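Local coordinates for metallo-beta-lactamase family protein (Staphylococcus aureus, PDB 3R2U), which binds a ferric ion in a metallo-beta-lactamase domain and probably acts as a hydrolase, at residues Ser235-Glu240 with Trp245-Asn250; Ile194-Met199 with Lys258-Gln263; Leu152-Ala157 with Val161-Phe166. All blocks are in the same frame, centred on the assembly; numbering follows the deposited sequence.

Contact 1. Residues Ser235-Glu240 with Trp245-Asn250; sequences STLGYE and WAFSEN
Phe247 presents its ring to one side of the helix that begins at Leu237, with Leu237 meeting its CE1 and CZ and Glu240 its CD2 and CE2. CD1 of Leu237 lies 3.7 Å from CE1 of Phe247, the two side chains crossing at about a right angle. One helical turn further on, CB of Glu240 lies 4.0 Å from CE2 of Phe247, while the carbonyl O of Glu240 stands 3.9 Å from Phe247 CD2, obliquely to the ring. Leu237 reaches this far because its CG is anti to the backbone N (chi1 180°), which sends the branched end out to the ring.

Behind this first shell, the buried carboxylate of Glu240 is turned back along its own segment by a chain bent at chi2. Its OE2 accepts from Ser235 OG at 2.7 Å, on the anti side and 16° out of the carboxylate plane. Its OE1 is bonded by Gly174 N and Asn244 ND2, so both oxygens are held. Thr236 N-caps the helix, its OG1 accepting from Tyr239 N at 3.0 Å.

The contact thus ties helix 237-243 to the loop preceding helix 252-260. Phe247 also packs on Ile203 and Ile206 of helix 191-206, and strand 235-236, the edge of its sheet within this chain, meets a second subunit through Thr236.

Contact 2. Residues Ile194-Met199 with Lys258-Gln263; sequences IGAKQM and KLISDQ
Leu259 supplies the bump and Ala196 the dip in this helix-to-helix contact. The methyl CD2 of Leu259 settles on the backbone of the facing helix where the small Ala196 side chain lets it come close: it lies 3.7 Å from Ala196 CA and the same distance, 3.7 Å, from Ala196 CB. The wall of the dip one turn further along is Met199, whose CB is 4.1 Å from Leu259 CD2; the Met199 and Leu259 side chains cross at about a right angle. A single branch of Leu259 therefore meets both residues, carried across to the facing helix by a CG anti to the backbone N (chi1 -167°).

In the reverse direction, the methyl of Ala196 is a low bump between two branches. Besides Leu259 CD2 it meets Ile260 CG2 at 4.0 Å, so neighbouring residues of 258-263 straddle it. The closeness of the backbones, 6.8 Å between Ala196 CA and Leu259 CA, follows from having so small a side chain at this point.

Met199 bends at chi2 and chi3 and packs on Phe170, Ile176 and Phe255, its side chain about 10 Å from the ferric ion; Ile256 adds a further apolar contact to Ala196. Just past the helix end, Gln263 NE2 folds back to bond Ser261 O at 3.0 Å.

Apolar docking of this kind, a leucine knob over a small residue, joins helix 191-206 to helix 252-260 among the helices that flank the sheets of the metallo-beta-lactamase fold.

Contact 3. Residues Leu152-Ala157 with Val161-Phe166; sequences LTDEGA and VPMGLF
Leu152 faces two residues at once, Met163 and Gly164, in the manner of a classic beta bulge. Its carbonyl O accepts from Met163 N at 2.8 Å, and its N donates to Gly164 O at 2.9 Å; both bonds are nearly straight (173° and 167°). Met163 has a helix-like psi of -40°, which brings its side chain alongside that of Leu152, both pointing the same way, with Leu152 CD2 4.1 Å from Met163 CB.

The other branch, CD1 of Leu152, touches CE2 of Phe166 at 3.9 Å, at the ring edge and near its plane. Met163 bends at chi3 to lay its CE 3.7 Å from Asp154 CB. Thr153 and Pro162 still lie side by side, Thr153 OG1 being 3.5 Å from Pro162 CA. Only at Asp154, the centre of an inverse gamma turn, do the chains separate enough for a water, which accepts from Asp154 N at 2.8 Å and donates to Val161 O at 2.7 Å.

The pair forms the loop end of the hairpin of strands 148-153 and 164-168, inside a mixed sheet. Strand 133-139 lies beyond one strand and strand 214-217 beyond the other; Met25 and Phe27 of strand 25-32 pack against the Leu152, Met163 and Phe166 side.

In the fold
Along the chain contact 3 comes first, closing before either of the others opens; contact 1 is then nested within the long loop that contact 2 closes. Contacts 1 and 2 are neighbours, with centres 16 Å apart, and they touch where Trp245 packs on Lys258 and Leu259. Contact 3 is about 20 Å from contact 1 and about 30 Å from contact 2, centre to centre. Contacts 1 and 3 reach the same mixed sheet, and both meet the second subunit, whereas contact 2 touches no other chain. Together they run from the sheet of the metallo-beta-lactamase fold, through strand 235-236, outermost in that sheet within the chain, to the helices packed beside it.

Contact 1. Residues Ser235-Glu240 with Trp245-Asn250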
loop_
_atom_site.group_PDB
_atom_site.type_symbol
_atom_site.label_atom_id
_atom_site.label_comp_id
_atom_site.label_asym_id
_atom_site.label_seq_id
_atom_site.Cartn_x
_atom_site.Cartn_y
_atom_site.Cartn_z
ATOM N N SER A 235 -10.208 29.039 -10.401
ATOM C CA SER A 235 -11.287 29.916 -10.793
ATOM C C SER A 235 -10.887 30.628 -12.060
ATOM O O SER A 235 -10.001 30.160 -12.772
ATOM C CB SER A 235 -11.603 30.893 -9.677
ATOM O OG SER A 235 -12.788 31.582 -9.972
ATOM N N THR A 236 -11.577 31.722 -12.380
ATOM C CA THR A 236 -11.256 32.540 -13.538
ATOM C C THR A 236 -11.330 33.973 -13.086
ATOM O O THR A 236 -12.037 34.294 -12.140
ATOM C CB THR A 236 -12.274 32.359 -14.688
ATOM O OG1 THR A 236 -13.520 32.967 -14.317
ATOM C CG2 THR A 236 -12.474 30.902 -14.986
ATOM N N LEU A 237 -10.641 34.847 -13.797
ATOM C CA LEU A 237 -10.617 36.251 -13.440
ATOM C C LEU A 237 -12.000 36.880 -13.505
ATOM O O LEU A 237 -12.401 37.612 -12.599
ATOM C CB LEU A 237 -9.619 37.012 -14.331
ATOM C CG LEU A 237 -9.476 38.530 -14.087
ATOM C CD1 LEU A 237 -9.181 38.857 -12.617
ATOM C CD2 LEU A 237 -8.399 39.137 -15.004
ATOM N N GLY A 238 -12.741 36.572 -14.569
ATOM C CA GLY A 238 -14.073 37.117 -14.741
ATOM C C GLY A 238 -15.008 36.650 -13.644
ATOM O O GLY A 238 -15.886 37.394 -13.230
ATOM N N TYR A 239 -14.826 35.411 -13.175
ATOM C CA TYR A 239 -15.693 34.886 -12.121
ATOM C C TYR A 239 -15.345 35.569 -10.804
ATOM O O TYR A 239 -16.235 35.912 -10.034
ATOM C CB TYR A 239 -15.629 33.350 -11.991
ATOM C CG TYR A 239 -16.683 32.809 -11.027
ATOM C CD1 TYR A 239 -18.004 32.638 -11.436
ATOM C CD2 TYR A 239 -16.365 32.484 -9.717
ATOM C CE1 TYR A 239 -18.980 32.169 -10.563
ATOM C CE2 TYR A 239 -17.349 32.008 -8.825
ATOM C CZ TYR A 239 -18.649 31.853 -9.257
ATOM O OH TYR A 239 -19.630 31.378 -8.401
ATOM N N GLU A 240 -14.054 35.771 -10.554
ATOM C CA GLU A 240 -13.641 36.455 -9.347
ATOM C C GLU A 240 -14.114 37.912 -9.359
ATOM O O GLU A 240 -14.502 38.440 -8.332
ATOM C CB GLU A 240 -12.132 36.351 -9.142
ATOM C CG GLU A 240 -11.669 34.926 -8.879
ATOM C CD GLU A 240 -12.333 34.308 -7.662
ATOM O OE1 GLU A 240 -12.173 34.872 -6.558
ATOM O OE2 GLU A 240 -13.003 33.249 -7.813
ATOM N N TRP A 245 -15.009 39.805 -3.264
ATOM C CA TRP A 245 -15.171 41.193 -2.748
ATOM C C TRP A 245 -14.037 42.145 -3.130
ATOM O O TRP A 245 -14.262 43.317 -3.372
ATOM C CB TRP A 245 -15.298 41.209 -1.219
ATOM C CG TRP A 245 -14.009 40.921 -0.527
ATOM C CD1 TRP A 245 -13.515 39.699 -0.190
ATOM C CD2 TRP A 245 -13.016 41.877 -0.133
ATOM N NE1 TRP A 245 -12.285 39.830 0.401
ATOM C CE2 TRP A 245 -11.956 41.159 0.454
ATOM C CE3 TRP A 245 -12.921 43.270 -0.219
ATOM C CZ2 TRP A 245 -10.819 41.786 0.960
ATOM C CZ3 TRP A 245 -11.787 43.897 0.284
ATOM C CH2 TRP A 245 -10.754 43.154 0.866
ATOM N N ALA A 246 -12.822 41.624 -3.146
ATOM C CA ALA A 246 -11.631 42.415 -3.418
ATOM C C ALA A 246 -11.684 43.111 -4.767
ATOM O O ALA A 246 -11.104 44.157 -4.936
ATOM C CB ALA A 246 -10.400 41.527 -3.331
ATOM N N PHE A 247 -12.370 42.509 -5.733
ATOM C CA PHE A 247 -12.484 43.082 -7.073
ATOM C C PHE A 247 -13.573 44.133 -7.255
ATOM O O PHE A 247 -13.572 44.830 -8.267
ATOM C CB PHE A 247 -12.666 41.962 -8.101
ATOM C CG PHE A 247 -11.435 41.164 -8.311
ATOM C CD1 PHE A 247 -10.561 41.485 -9.323
ATOM C CD2 PHE A 247 -11.117 40.116 -7.465
ATOM C CE1 PHE A 247 -9.389 40.752 -9.501
ATOM C CE2 PHE A 247 -9.956 39.383 -7.638
ATOM C CZ PHE A 247 -9.094 39.705 -8.664
ATOM N N SER A 248 -14.481 44.258 -6.285
ATOM C CA SER A 248 -15.577 45.226 -6.364
ATOM C C SER A 248 -15.397 46.419 -5.447
ATOM O O SER A 248 -16.103 47.409 -5.600
ATOM C CB SER A 248 -16.906 44.559 -5.993
ATOM O OG SER A 248 -17.194 43.521 -6.884
ATOM N N GLU A 249 -14.491 46.318 -4.476
ATOM C CA GLU A 249 -14.263 47.425 -3.560
ATOM C C GLU A 249 -13.259 48.368 -4.196
ATOM O O GLU A 249 -12.064 48.065 -4.257
ATOM C CB GLU A 249 -13.749 46.934 -2.208
ATOM C CG GLU A 249 -13.542 48.069 -1.224
ATOM C CD GLU A 249 -14.808 48.893 -1.082
ATOM O OE1 GLU A 249 -14.788 50.102 -1.395
ATOM O OE2 GLU A 249 -15.843 48.295 -0.746
ATOM N N ASN A 250 -13.737 49.509 -4.675
ATOM C CA ASN A 250 -12.848 50.462 -5.330
ATOM C C ASN A 250 -12.452 51.666 -4.461
ATOM O O ASN A 250 -11.727 52.551 -4.913
ATOM C CB ASN A 250 -13.434 50.860 -6.692
ATOM C CG ASN A 250 -13.488 49.677 -7.657
ATOM O OD1 ASN A 250 -12.581 48.832 -7.673
ATOM N ND2 ASN A 250 -14.542 49.612 -8.464
#

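Contact 2. Residues Ile194-Met199 with Lys258-Gln263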
loop_
_atom_site.group_PDB
_atom_site.type_symbol
_atom_site.label_atom_id
_atom_site.label_comp_id
_atom_site.label_asym_id
_atom_site.label_seq_id
_atom_site.Cartn_x
_atom_site.Cartn_y
_atom_site.Cartn_z
ATOM N N ILE A 194 0.520 49.549 4.773
ATOM C CA ILE A 194 1.267 49.759 3.522
ATOM C C ILE A 194 1.202 48.461 2.662
ATOM O O ILE A 194 1.219 48.520 1.433
ATOM C CB ILE A 194 2.710 50.341 3.733
ATOM C CG1 ILE A 194 3.801 49.288 3.659
ATOM C CG2 ILE A 194 2.793 51.267 4.993
ATOM C CD1 ILE A 194 4.271 49.052 2.239
ATOM N N GLY A 195 1.091 47.304 3.318
ATOM C CA GLY A 195 0.934 46.026 2.616
ATOM C C GLY A 195 -0.430 46.000 1.942
ATOM O O GLY A 195 -0.571 45.557 0.801
ATOM N N ALA A 196 -1.432 46.504 2.658
ATOM C CA ALA A 196 -2.789 46.598 2.136
ATOM C C ALA A 196 -2.826 47.508 0.889
ATOM O O ALA A 196 -3.467 47.177 -0.113
ATOM C CB ALA A 196 -3.729 47.119 3.213
ATOM N N LYS A 197 -2.134 48.637 0.942
ATOM C CA LYS A 197 -2.080 49.542 -0.212
ATOM C C LYS A 197 -1.452 48.877 -1.420
ATOM O O LYS A 197 -1.944 49.042 -2.528
ATOM C CB LYS A 197 -1.345 50.825 0.117
ATOM C CG LYS A 197 -2.154 51.769 0.971
ATOM C CD LYS A 197 -1.342 53.010 1.334
ATOM C CE LYS A 197 -2.187 54.062 2.058
ATOM N NZ LYS A 197 -2.709 53.592 3.377
ATOM N N GLN A 198 -0.369 48.127 -1.206
ATOM C CA GLN A 198 0.269 47.374 -2.286
ATOM C C GLN A 198 -0.729 46.373 -2.898
ATOM O O GLN A 198 -0.826 46.241 -4.125
ATOM C CB GLN A 198 1.527 46.642 -1.787
ATOM C CG GLN A 198 2.735 47.570 -1.495
ATOM C CD GLN A 198 4.004 46.794 -1.116
ATOM O OE1 GLN A 198 3.976 45.869 -0.297
ATOM N NE2 GLN A 198 5.114 47.174 -1.711
ATOM N N MET A 199 -1.481 45.698 -2.032
ATOM C CA MET A 199 -2.482 44.734 -2.461
ATOM C C MET A 199 -3.556 45.385 -3.318
ATOM O O MET A 199 -3.944 44.837 -4.344
ATOM C CB MET A 199 -3.133 44.063 -1.253
ATOM C CG MET A 199 -4.192 43.034 -1.626
ATOM S SD MET A 199 -3.558 41.701 -2.656
ATOM C CE MET A 199 -2.931 40.596 -1.389
ATOM N N LYS A 258 -11.169 46.570 5.468
ATOM C CA LYS A 258 -11.721 45.220 5.404
ATOM C C LYS A 258 -10.598 44.189 5.341
ATOM O O LYS A 258 -10.655 43.159 6.012
ATOM C CB LYS A 258 -12.692 45.029 4.241
ATOM C CG LYS A 258 -13.204 43.564 4.151
ATOM C CD LYS A 258 -14.406 43.387 3.230
ATOM C CE LYS A 258 -14.845 41.918 3.171
ATOM N NZ LYS A 258 -16.136 41.754 2.427
ATOM N N LEU A 259 -9.557 44.494 4.573
ATOM C CA LEU A 259 -8.446 43.579 4.431
ATOM C C LEU A 259 -7.780 43.285 5.774
ATOM O O LEU A 259 -7.630 42.123 6.156
ATOM C CB LEU A 259 -7.400 44.152 3.470
ATOM C CG LEU A 259 -6.340 43.150 3.016
ATOM C CD1 LEU A 259 -7.013 42.060 2.165
ATOM C CD2 LEU A 259 -5.215 43.817 2.247
ATOM N N ILE A 260 -7.432 44.332 6.512
ATOM C CA ILE A 260 -6.656 44.151 7.728
ATOM C C ILE A 260 -7.387 44.225 9.064
ATOM O O ILE A 260 -6.738 44.212 10.107
ATOM C CB ILE A 260 -5.456 45.130 7.738
ATOM C CG1 ILE A 260 -5.902 46.568 7.999
ATOM C CG2 ILE A 260 -4.692 45.010 6.423
ATOM C CD1 ILE A 260 -4.764 47.557 7.993
ATOM N N SER A 261 -8.713 44.290 9.065
ATOM C CA SER A 261 -9.433 44.359 10.332
ATOM C C SER A 261 -9.986 43.017 10.779
ATOM O O SER A 261 -10.415 42.189 9.967
ATOM C CB SER A 261 -10.555 45.392 10.281
ATOM O OG SER A 261 -10.007 46.687 10.124
ATOM N N ASP A 262 -9.955 42.823 12.094
ATOM C CA ASP A 262 -10.471 41.625 12.745
ATOM C C ASP A 262 -10.065 40.330 12.042
ATOM O O ASP A 262 -10.912 39.513 11.656
ATOM C CB ASP A 262 -11.994 41.729 12.885
ATOM C CG ASP A 262 -12.425 42.939 13.714
ATOM O OD1 ASP A 262 -13.630 43.268 13.693
ATOM O OD2 ASP A 262 -11.565 43.565 14.378
ATOM N N GLN A 263 -8.760 40.164 11.857
ATOM C CA GLN A 263 -8.222 38.951 11.262
ATOM C C GLN A 263 -7.672 38.142 12.423
ATOM O O GLN A 263 -7.076 38.703 13.340
ATOM C CB GLN A 263 -7.118 39.270 10.249
ATOM C CG GLN A 263 -7.578 40.142 9.084
ATOM C CD GLN A 263 -8.604 39.456 8.185
ATOM O OE1 GLN A 263 -8.435 38.296 7.796
ATOM N NE2 GLN A 263 -9.655 40.189 7.819
#

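Contact 3. Residues Leu152-Ala157 with Val161-Phe166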
loop_
_atom_site.group_PDB
_atom_site.type_symbol
_atom_site.label_atom_id
_atom_site.label_comp_id
_atom_site.label_asym_id
_atom_site.label_seq_id
_atom_site.Cartn_x
_atom_site.Cartn_y
_atom_site.Cartn_z
ATOM N N LEU A 152 0.881 32.398 -17.589
ATOM C CA LEU A 152 1.217 31.370 -18.561
ATOM C C LEU A 152 0.532 31.553 -19.915
ATOM O O LEU A 152 -0.676 31.811 -19.989
ATOM C CB LEU A 152 0.874 29.987 -17.984
ATOM C CG LEU A 152 1.218 28.737 -18.823
ATOM C CD1 LEU A 152 1.360 27.489 -17.923
ATOM C CD2 LEU A 152 0.205 28.478 -19.961
ATOM N N THR A 153 1.337 31.425 -20.973
ATOM C CA THR A 153 0.856 31.420 -22.345
ATOM C C THR A 153 1.415 30.142 -23.000
ATOM O O THR A 153 2.638 29.890 -22.957
ATOM C CB THR A 153 1.272 32.688 -23.086
ATOM O OG1 THR A 153 0.760 33.824 -22.373
ATOM C CG2 THR A 153 0.724 32.698 -24.533
ATOM N N ASP A 154 0.518 29.348 -23.588
ATOM C CA ASP A 154 0.848 28.060 -24.233
ATOM C C ASP A 154 1.342 28.284 -25.666
ATOM O O ASP A 154 0.687 27.906 -26.655
ATOM C CB ASP A 154 -0.403 27.168 -24.200
ATOM C CG ASP A 154 -0.166 25.732 -24.711
ATOM O OD1 ASP A 154 0.989 25.330 -24.989
ATOM O OD2 ASP A 154 -1.182 24.998 -24.819
ATOM N N GLU A 155 2.500 28.917 -25.780
ATOM C CA GLU A 155 3.044 29.241 -27.086
ATOM C C GLU A 155 3.370 28.027 -27.957
ATOM O O GLU A 155 3.309 28.124 -29.169
ATOM C CB GLU A 155 4.257 30.149 -26.953
ATOM C CG GLU A 155 3.887 31.511 -26.415
ATOM C CD GLU A 155 4.991 32.550 -26.602
ATOM O OE1 GLU A 155 6.193 32.196 -26.627
ATOM O OE2 GLU A 155 4.632 33.733 -26.704
ATOM N N GLY A 156 3.708 26.890 -27.351
ATOM C CA GLY A 156 4.002 25.680 -28.133
ATOM C C GLY A 156 2.784 25.227 -28.935
ATOM O O GLY A 156 2.916 24.539 -29.930
ATOM N N ALA A 157 1.591 25.604 -28.479
ATOM C CA ALA A 157 0.357 25.267 -29.179
ATOM C C ALA A 157 -0.039 26.413 -30.103
ATOM O O ALA A 157 -1.106 26.385 -30.694
ATOM C CB ALA A 157 -0.775 24.975 -28.169
ATOM N N VAL A 161 -2.752 34.314 -26.587
ATOM C CA VAL A 161 -3.382 34.910 -25.421
ATOM C C VAL A 161 -3.027 34.056 -24.222
ATOM O O VAL A 161 -2.778 32.861 -24.378
ATOM C CB VAL A 161 -4.927 34.946 -25.567
ATOM C CG1 VAL A 161 -5.374 35.911 -26.699
ATOM C CG2 VAL A 161 -5.485 33.542 -25.809
ATOM N N PRO A 162 -2.986 34.662 -23.023
ATOM C CA PRO A 162 -2.651 33.911 -21.826
ATOM C C PRO A 162 -3.760 32.956 -21.433
ATOM O O PRO A 162 -4.932 33.170 -21.766
ATOM C CB PRO A 162 -2.457 35.003 -20.777
ATOM C CG PRO A 162 -3.324 36.125 -21.248
ATOM C CD PRO A 162 -3.220 36.091 -22.723
ATOM N N MET A 163 -3.384 31.897 -20.732
ATOM C CA MET A 163 -4.311 30.881 -20.300
ATOM C C MET A 163 -4.664 31.017 -18.830
ATOM O O MET A 163 -5.797 30.806 -18.446
ATOM C CB MET A 163 -3.700 29.493 -20.525
ATOM C CG MET A 163 -4.636 28.302 -20.157
ATOM S SD MET A 163 -3.744 26.741 -19.974
ATOM C CE MET A 163 -3.030 26.551 -21.599
ATOM N N GLY A 164 -3.685 31.342 -17.990
ATOM C CA GLY A 164 -3.940 31.401 -16.569
ATOM C C GLY A 164 -2.825 32.057 -15.786
ATOM O O GLY A 164 -1.747 32.309 -16.316
ATOM N N LEU A 165 -3.106 32.325 -14.518
ATOM C CA LEU A 165 -2.174 32.970 -13.638
ATOM C C LEU A 165 -1.944 32.127 -12.394
ATOM O O LEU A 165 -2.904 31.784 -11.693
ATOM C CB LEU A 165 -2.740 34.305 -13.199
ATOM C CG LEU A 165 -1.891 35.216 -12.286
ATOM C CD1 LEU A 165 -0.733 35.824 -13.055
ATOM C CD2 LEU A 165 -2.771 36.323 -11.667
ATOM N N PHE A 166 -0.686 31.789 -12.128
ATOM C CA PHE A 166 -0.329 31.121 -10.866
ATOM C C PHE A 166 -0.220 32.273 -9.892
ATOM O O PHE A 166 0.731 33.062 -9.954
ATOM C CB PHE A 166 0.981 30.379 -10.992
ATOM C CG PHE A 166 0.899 29.217 -11.904
ATOM C CD1 PHE A 166 0.341 28.022 -11.459
ATOM C CD2 PHE A 166 1.369 29.311 -13.221
ATOM C CE1 PHE A 166 0.248 26.921 -12.299
ATOM C CE2 PHE A 166 1.285 28.221 -14.070
ATOM C CZ PHE A 166 0.721 27.021 -13.614
HETATM O O HOH W 1 -2.102 30.332 -23.589
#